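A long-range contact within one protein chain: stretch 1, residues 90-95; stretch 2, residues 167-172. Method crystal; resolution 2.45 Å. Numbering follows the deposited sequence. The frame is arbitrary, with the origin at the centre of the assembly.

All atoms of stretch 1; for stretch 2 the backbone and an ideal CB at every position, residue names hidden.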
# COMPACT_ATOMS: atom_id res chain seq x y z
N CYS A 90 21.50 -0.86 4.72
CA CYS A 90 21.49 -2.05 3.89
C CYS A 90 21.76 -1.71 2.42
O CYS A 90 22.53 -2.40 1.75
CB CYS A 90 20.15 -2.78 4.02
SG CYS A 90 19.84 -3.47 5.67
N PHE A 91 21.12 -0.65 1.92
CA PHE A 91 21.33 -0.21 0.54
C PHE A 91 22.81 0.08 0.25
O PHE A 91 23.35 -0.37 -0.76
CB PHE A 91 20.48 1.02 0.21
CG PHE A 91 19.01 0.74 0.07
CD1 PHE A 91 18.54 -0.54 -0.24
CD2 PHE A 91 18.08 1.76 0.21
CE1 PHE A 91 17.18 -0.78 -0.38
CE2 PHE A 91 16.72 1.52 0.07
CZ PHE A 91 16.27 0.25 -0.22
N LEU A 92 23.45 0.83 1.15
CA LEU A 92 24.85 1.23 0.98
C LEU A 92 25.83 0.05 1.02
O LEU A 92 26.84 0.06 0.31
CB LEU A 92 25.25 2.26 2.05
CG LEU A 92 24.57 3.63 2.11
CD1 LEU A 92 25.07 4.39 3.33
CD2 LEU A 92 24.80 4.45 0.85
N GLY A 93 25.53 -0.95 1.84
CA GLY A 93 26.42 -2.10 2.00
C GLY A 93 26.18 -3.26 1.06
O GLY A 93 26.89 -4.27 1.11
N GLY A 94 25.19 -3.13 0.18
CA GLY A 94 24.80 -4.21 -0.71
C GLY A 94 24.12 -5.37 0.02
O GLY A 94 24.10 -6.49 -0.49
N ILE A 95 23.60 -5.08 1.21
CA ILE A 95 22.79 -6.04 1.96
C ILE A 95 21.34 -5.80 1.57
O ILE A 95 20.90 -4.66 1.49
CB ILE A 95 22.97 -5.85 3.49
CG1 ILE A 95 24.43 -6.10 3.89
CG2 ILE A 95 22.04 -6.77 4.27
CD1 ILE A 95 24.82 -5.48 5.22
N UNK A 167 35.55 1.54 3.13
CA UNK A 167 34.98 2.08 1.89
C UNK A 167 33.71 1.34 1.48
O UNK A 167 33.56 0.14 1.75
CB UNK A 167 36.01 2.01 0.76
N UNK A 168 32.80 2.06 0.83
CA UNK A 168 31.55 1.49 0.34
C UNK A 168 31.77 0.66 -0.92
O UNK A 168 32.61 1.01 -1.75
CB UNK A 168 30.53 2.60 0.06
N UNK A 169 31.00 -0.44 -1.08
CA UNK A 169 31.14 -1.28 -2.28
C UNK A 169 30.53 -0.62 -3.52
O UNK A 169 29.55 0.10 -3.42
CB UNK A 169 30.48 -2.64 -2.05
N UNK A 170 31.14 -0.88 -4.68
CA UNK A 170 30.57 -0.44 -5.95
C UNK A 170 29.64 -1.54 -6.44
O UNK A 170 30.05 -2.70 -6.59
CB UNK A 170 31.66 -0.13 -6.98
N UNK A 171 28.39 -1.18 -6.69
CA UNK A 171 27.35 -2.17 -6.97
C UNK A 171 26.84 -2.12 -8.41
O UNK A 171 26.89 -1.08 -9.07
CB UNK A 171 26.18 -1.97 -6.01
N UNK A 172 26.36 -3.27 -8.88
CA UNK A 172 25.68 -3.36 -10.16
C UNK A 172 24.23 -2.92 -9.95
O UNK A 172 23.54 -3.49 -9.10
CB UNK A 172 25.76 -4.78 -10.73

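Stretch 1 is the last turn of a helix and its exit. Gly94 leaves helical geometry with positive phi (70°), and Ile95 N bonds back to Cys90 O at 2.9 Å, the six-residue (6→1) bond of a Schellman motif. What this end offers to stretch 2 is mainly backbone carbonyls, the flank of Leu92 and two glycines without side chains. Stretch 2 passes it in an extended conformation, without regular helix or strand.

Position 167 lies beyond the reach of stretch 1, with nothing of it within 5.5 Å of the ideal CB. The contact therefore sets no preference, and polar or apolar residues would do equally well. It is Gln167, which makes no contact with the helix end.

At position 168 the CA-to-CB bond points toward stretch 1, and the ideal CB lies 4.5 Å from Leu92 O. Next to that carbonyl is the aliphatic side chain of Leu92, so a branched or flexible apolar residue such as leucine, isoleucine, valine or methionine would suit; a donor able to reach the carbonyl cannot be excluded from the backbone alone. The deposited residue is Leu168, with chi1 m and chi2 t. Its CD2 packs against Leu92 CB at 3.8 Å and also comes within 3.6 Å of Leu92 O, covering both the side chain and the backbone of the same residue.

Position 169 also faces stretch 1, where the CA nearest its own is that of Gly93. The ideal CB stands 5.1 Å from both Leu92 O and Gly93 O, leaving room for a small or medium side chain. A phi of -74° and psi of 147° are compatible with proline but accept most other residues, among them alanine, valine or serine. Pro169 fills the place with its ring: CD lies 3.4 Å from Leu92 O and CG 3.9 Å from Gly93 O. These are van der Waals contacts, for no hydrogen bond joins the two stretches.

Position 170 turns its CA-to-CB bond away, so stretch 1 places no demand on it and many side chains would fit. It is Ile170, whose side chain makes no contact with stretch 1.

At position 171 the direction is again toward stretch 1, but nothing of it lies within 5.5 Å of the ideal CB. Across the gap are Phe91 O and the bare CA of Gly94. The CA suits the apolar end of a side chain long enough to reach it, such as leucine or methionine, while the carbonyl leaves a long polar chain possible; alanine would leave the gap open. The deposited Leu171, chi1 m and chi2 t, crosses it with both methyls: CD1 lies 3.7 Å from Phe91 O, and CD2 3.9 Å from Gly94 CA. The absence of a side chain at Gly94 matters here, because an ideal CB there would point toward stretch 2 and fall only 2.9 Å from Leu171 CD2, a clash.

Position 172 has left the helix end behind, and its contact-free CB tolerates almost any residue. Asp172 occupies it, out of reach of stretch 1.

Stretch 2, residues 167-172: QLPILD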
# COMPACT_ATOMS: atom_id res chain seq x y z
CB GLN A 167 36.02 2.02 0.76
CG GLN A 167 37.32 2.77 1.03
CD GLN A 167 37.27 4.25 0.65
OE1 GLN A 167 36.20 4.83 0.45
NE2 GLN A 167 38.45 4.86 0.53
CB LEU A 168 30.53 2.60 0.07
CG LEU A 168 29.91 3.30 1.28
CD1 LEU A 168 29.14 4.53 0.85
CD2 LEU A 168 29.02 2.34 2.07
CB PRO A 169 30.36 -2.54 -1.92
CG PRO A 169 29.35 -2.09 -0.92
CD PRO A 169 30.03 -1.01 -0.13
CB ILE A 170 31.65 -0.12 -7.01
CG1 ILE A 170 32.73 0.81 -6.42
CG2 ILE A 170 31.02 0.51 -8.25
CD1 ILE A 170 33.98 0.94 -7.26
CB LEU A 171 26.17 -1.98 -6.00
CG LEU A 171 26.48 -1.96 -4.50
CD1 LEU A 171 25.35 -1.27 -3.74
CD2 LEU A 171 26.72 -3.36 -3.96
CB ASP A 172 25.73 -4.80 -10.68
CG ASP A 172 25.38 -4.92 -12.15
OD1 ASP A 172 24.49 -4.18 -12.64
OD2 ASP A 172 25.99 -5.76 -12.83
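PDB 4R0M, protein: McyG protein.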